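Local coordinates for protein putative NAD-dependent epimerase/dehydratase (Bacillus halodurans, PDB 3E8X) that binds NADP through a Rossmann-type domain and is a putative NAD-dependent epimerase/dehydratase whose substrate and precise function are not established, at residues G110-K113 / T114-A118; K181-S185 / P186-E190. All blocks are in the same frame, centred on the assembly; numbering follows the deposited sequence.

Interaction 1 of 2, residues G110-K113 / T114-A118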
loop_
_atom_site.group_PDB
_atom_site.type_symbol
_atom_site.label_atom_id
_atom_site.label_comp_id
_atom_site.label_asym_id
_atom_site.label_seq_id
_atom_site.Cartn_x
_atom_site.Cartn_y
_atom_site.Cartn_z
ATOM N N GLY A 110 5.757 1.099 -7.188
ATOM C CA GLY A 110 6.051 1.367 -8.616
ATOM C C GLY A 110 4.840 1.804 -9.428
ATOM O O GLY A 110 4.919 2.740 -10.217
ATOM N N ALA A 111 3.716 1.121 -9.224
ATOM C CA ALA A 111 2.455 1.445 -9.862
ATOM C C ALA A 111 1.968 2.797 -9.436
ATOM O O ALA A 111 1.541 3.596 -10.272
ATOM C CB ALA A 111 1.372 0.351 -9.588
ATOM N N ILE A 112 2.040 3.063 -8.135
ATOM C CA ILE A 112 1.666 4.362 -7.585
ATOM C C ILE A 112 2.466 5.513 -8.204
ATOM O O ILE A 112 1.882 6.528 -8.601
ATOM C CB ILE A 112 1.760 4.411 -6.029
ATOM C CG1 ILE A 112 0.647 3.514 -5.417
ATOM C CG2 ILE A 112 1.768 5.899 -5.550
ATOM C CD1 ILE A 112 0.685 3.355 -3.830
ATOM N N LYS A 113 3.773 5.354 -8.311
ATOM C CA LYS A 113 4.590 6.340 -8.986
ATOM C C LYS A 113 4.281 6.464 -10.489
ATOM O O LYS A 113 4.403 7.557 -11.027
ATOM C CB LYS A 113 6.077 6.079 -8.730
ATOM C CG LYS A 113 6.524 6.173 -7.211
ATOM C CD LYS A 113 8.016 6.031 -6.994
ATOM C CE LYS A 113 8.517 4.584 -7.229
ATOM N NZ LYS A 113 10.004 4.381 -6.997
ATOM N N THR A 114 3.905 5.375 -11.177
ATOM C CA THR A 114 3.588 5.434 -12.625
ATOM C C THR A 114 2.316 6.234 -12.861
ATOM O O THR A 114 2.204 6.991 -13.832
ATOM C CB THR A 114 3.407 4.021 -13.284
ATOM O OG1 THR A 114 2.255 3.349 -12.732
ATOM C CG2 THR A 114 4.646 3.186 -13.108
ATOM N N ILE A 115 1.370 6.068 -11.949
ATOM C CA ILE A 115 0.125 6.793 -11.950
ATOM C C ILE A 115 0.344 8.296 -11.750
ATOM O O ILE A 115 -0.249 9.108 -12.473
ATOM C CB ILE A 115 -0.827 6.269 -10.827
ATOM C CG1 ILE A 115 -1.257 4.822 -11.129
ATOM C CG2 ILE A 115 -1.981 7.211 -10.654
ATOM C CD1 ILE A 115 -2.067 4.123 -10.013
ATOM N N GLN A 116 1.174 8.633 -10.767
ATOM C CA GLN A 116 1.501 10.016 -10.473
ATOM C C GLN A 116 2.227 10.660 -11.646
ATOM O O GLN A 116 1.983 11.821 -11.996
ATOM C CB GLN A 116 2.351 10.098 -9.209
ATOM C CG GLN A 116 1.545 9.975 -7.915
ATOM C CD GLN A 116 2.432 9.840 -6.666
ATOM O OE1 GLN A 116 3.675 9.918 -6.731
ATOM N NE2 GLN A 116 1.789 9.627 -5.518
ATOM N N GLU A 117 3.120 9.911 -12.264
ATOM C CA GLU A 117 3.836 10.437 -13.428
ATOM C C GLU A 117 2.889 10.677 -14.621
ATOM O O GLU A 117 3.044 11.660 -15.294
ATOM C CB GLU A 117 4.970 9.507 -13.828
ATOM C CG GLU A 117 5.842 10.084 -14.931
ATOM C CD GLU A 117 6.617 11.314 -14.483
ATOM O OE1 GLU A 117 6.876 12.185 -15.369
ATOM O OE2 GLU A 117 6.946 11.396 -13.261
ATOM N N ALA A 118 1.925 9.775 -14.863
ATOM C CA ALA A 118 0.907 9.962 -15.888
ATOM C C ALA A 118 0.038 11.195 -15.609
ATOM O O ALA A 118 -0.164 11.996 -16.521
ATOM C CB ALA A 118 0.045 8.693 -16.088
#

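Interaction 2 of 2, residues K181-S185 / P186-E190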
loop_
_atom_site.group_PDB
_atom_site.type_symbol
_atom_site.label_atom_id
_atom_site.label_comp_id
_atom_site.label_asym_id
_atom_site.label_seq_id
_atom_site.Cartn_x
_atom_site.Cartn_y
_atom_site.Cartn_z
ATOM N N LYS A 181 -10.601 -16.551 -26.925
ATOM C CA LYS A 181 -11.969 -16.612 -26.385
ATOM C C LYS A 181 -11.882 -16.543 -24.873
ATOM O O LYS A 181 -11.066 -17.243 -24.246
ATOM C CB LYS A 181 -12.731 -17.870 -26.824
ATOM C CG LYS A 181 -13.043 -17.989 -28.337
ATOM C CD LYS A 181 -13.768 -19.326 -28.697
ATOM C CE LYS A 181 -14.238 -19.353 -30.182
ATOM N NZ LYS A 181 -15.283 -20.415 -30.610
ATOM N N VAL A 182 -12.701 -15.652 -24.300
ATOM C CA VAL A 182 -12.661 -15.323 -22.881
ATOM C C VAL A 182 -14.081 -15.268 -22.268
ATOM O O VAL A 182 -15.093 -15.409 -22.986
ATOM C CB VAL A 182 -11.855 -14.015 -22.595
ATOM C CG1 VAL A 182 -10.360 -14.121 -23.065
ATOM C CG2 VAL A 182 -12.528 -12.732 -23.186
ATOM N N THR A 183 -14.128 -15.124 -20.936
ATOM C CA THR A 183 -15.340 -14.755 -20.197
ATOM C C THR A 183 -14.938 -13.601 -19.287
ATOM O O THR A 183 -13.843 -13.611 -18.727
ATOM C CB THR A 183 -15.877 -15.874 -19.239
ATOM O OG1 THR A 183 -15.780 -17.123 -19.877
ATOM C CG2 THR A 183 -17.361 -15.641 -18.896
ATOM N N VAL A 184 -15.841 -12.645 -19.084
ATOM C CA VAL A 184 -15.588 -11.535 -18.159
ATOM C C VAL A 184 -16.711 -11.429 -17.103
ATOM O O VAL A 184 -17.804 -11.955 -17.292
ATOM C CB VAL A 184 -15.431 -10.194 -18.915
ATOM C CG1 VAL A 184 -14.151 -10.186 -19.806
ATOM C CG2 VAL A 184 -16.736 -9.887 -19.736
ATOM N N SER A 185 -16.405 -10.749 -15.989
ATOM C CA SER A 185 -17.334 -10.445 -14.916
ATOM C C SER A 185 -16.775 -9.267 -14.130
ATOM O O SER A 185 -15.549 -9.074 -14.082
ATOM C CB SER A 185 -17.474 -11.633 -13.980
ATOM O OG SER A 185 -18.345 -11.332 -12.909
ATOM N N PRO A 186 -17.652 -8.423 -13.561
ATOM C CA PRO A 186 -17.136 -7.467 -12.579
ATOM C C PRO A 186 -16.429 -8.171 -11.436
ATOM O O PRO A 186 -15.504 -7.634 -10.857
ATOM C CB PRO A 186 -18.384 -6.756 -12.052
ATOM C CG PRO A 186 -19.528 -7.306 -12.785
ATOM C CD PRO A 186 -19.083 -8.249 -13.828
ATOM N N HIS A 187 -16.942 -9.352 -11.094
ATOM C CA HIS A 187 -16.395 -10.163 -10.076
ATOM C C HIS A 187 -17.017 -11.568 -10.086
ATOM O O HIS A 187 -18.198 -11.729 -9.786
ATOM C CB HIS A 187 -16.615 -9.488 -8.718
ATOM C CG HIS A 187 -16.117 -10.296 -7.562
ATOM N ND1 HIS A 187 -14.837 -10.792 -7.512
ATOM C CD2 HIS A 187 -16.730 -10.705 -6.426
ATOM C CE1 HIS A 187 -14.674 -11.460 -6.381
ATOM N NE2 HIS A 187 -15.803 -11.416 -5.701
ATOM N N PHE A 188 -16.225 -12.586 -10.393
ATOM C CA PHE A 188 -16.718 -13.941 -10.390
ATOM C C PHE A 188 -16.886 -14.420 -8.951
ATOM O O PHE A 188 -16.056 -14.105 -8.075
ATOM C CB PHE A 188 -15.724 -14.857 -11.074
ATOM C CG PHE A 188 -15.588 -14.643 -12.548
ATOM C CD1 PHE A 188 -16.564 -15.099 -13.416
ATOM C CD2 PHE A 188 -14.426 -14.070 -13.078
ATOM C CE1 PHE A 188 -16.428 -14.935 -14.784
ATOM C CE2 PHE A 188 -14.292 -13.897 -14.444
ATOM C CZ PHE A 188 -15.281 -14.325 -15.289
ATOM N N SER A 189 -17.960 -15.165 -8.706
ATOM C CA SER A 189 -18.230 -15.747 -7.393
ATOM C C SER A 189 -17.368 -16.955 -7.146
ATOM O O SER A 189 -17.190 -17.337 -6.008
ATOM C CB SER A 189 -19.697 -16.145 -7.269
ATOM O OG SER A 189 -20.049 -16.910 -8.395
ATOM N N GLU A 190 -16.847 -17.560 -8.206
ATOM C CA GLU A 190 -15.732 -18.500 -8.093
ATOM C C GLU A 190 -14.833 -18.474 -9.334
ATOM O O GLU A 190 -15.261 -18.063 -10.412
ATOM C CB GLU A 190 -16.248 -19.903 -7.845
ATOM C CG GLU A 190 -16.984 -20.498 -9.030
ATOM C CD GLU A 190 -17.570 -21.853 -8.704
ATOM O OE1 GLU A 190 -17.245 -22.427 -7.621
ATOM O OE2 GLU A 190 -18.352 -22.351 -9.547
#

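Interaction 1 of 2, residues G110-K113 / T114-A118
T114 turns its hydroxyl back onto the helix that carries it: in the conformer described, OG1 donates to A111 O at 2.6 Å, a short bond from the side chain to the carbonyl three residues earlier. The torsion accounts for it, since OG1 sits between the backbone N and the carbonyl carbon (chi1 65°), which here brings it within reach of the A111 carbonyl. The same rotation carries the methyl CG2 close to G110 O, an approach so tight that it is doubtful.

The backbone supplies the regular ladder of an alpha-helix. T114 N bonds to G110 O, I115 N to A111 O at 3.0 Å, Q116 N to I112 O and E117 N to K113 O. A111 O therefore accepts twice, the amide approaching at a C=O...N angle of 159° and the hydroxyl from well off that line, at 119°.

Van der Waals contacts are fewer. I115 lays CG1 3.2 Å from A111 O, while I112 and Q116, the latter in the conformer modelled, run side by side. Beyond the turn, A111, T114 and I115 pack on strand 125-129, and I112 touches L153 of the second subunit; the polar ends of K113 and E117 go to L74 O and R121.

This is the helix of a beta-alpha-beta unit, between strands 87-90 and 125-129 of the Rossmann-type fold. The bond inside the helix probably lets T114 face the phenylalanines F90 and F126 with its hydroxyl already paired, and it would give the buried carbonyl of A111 a second donor.

Interaction 2 of 2, residues K181-S185 / P186-E190
The ring of F188 lies flat against the CB of S185, which stands 3.5 Å from the ring centroid and only 10° off its normal, a CH-pi contact over the face. The contact accompanies an ST turn, in which S185 OG accepts the amide of H187 two residues on, as the loop after strand 181-185 folds back on the end of that strand. The strand itself is paired antiparallel with strand 216-223 in the sheet of this Rossmann-type domain. F188 reaches the serine with CG anti to its carbonyl carbon (chi1 -69°), a rotation that swings the ring back along the chain. The other neighbours meet it differently: T183 O lies at the ring edge, in its plane, 3.8 Å from CZ, and the carbonyl carbon of V184 approaches CZ obliquely.

S185 works from two ends. While CB serves the ring, OG holds the turn through a bond bent to 139° at the hydrogen. The residue between them, P186, has no amide hydrogen to offer, so the turn is gripped through H187 instead.

Strand 216-223 ties the loop down from outside: E219 receives both the F188 amide and ND1 of H187, and L221 packs on the F188 ring. With an alanine in place of F188, the CB of S185 is likely to lose its aromatic cover and a gap to open beside L221.

No residue touching here is fully buried, so the fold-back is a surface feature at the margin of the sheet. Between the two segments the one hydrogen bond is that from H187 N to S185 OG, at 3.0 Å.

Both contacts show how a chain fastens itself over a few residues, one within a helix and the other where a strand gives way to a loop. Interaction 1 precedes interaction 2 in sequence, and they lie on opposite sides of the chain's centre, with their own centres 27 Å apart and nearest atoms about 18 Å apart, so neither touches the other. Bound NADP is the common reference. It lies about 7 Å from G110 in interaction 1, whose A111 is also about 9 Å from the cofactor-binding G93, but about 12 Å from the side chain of F188 in interaction 2, which sits away from the known binding residues.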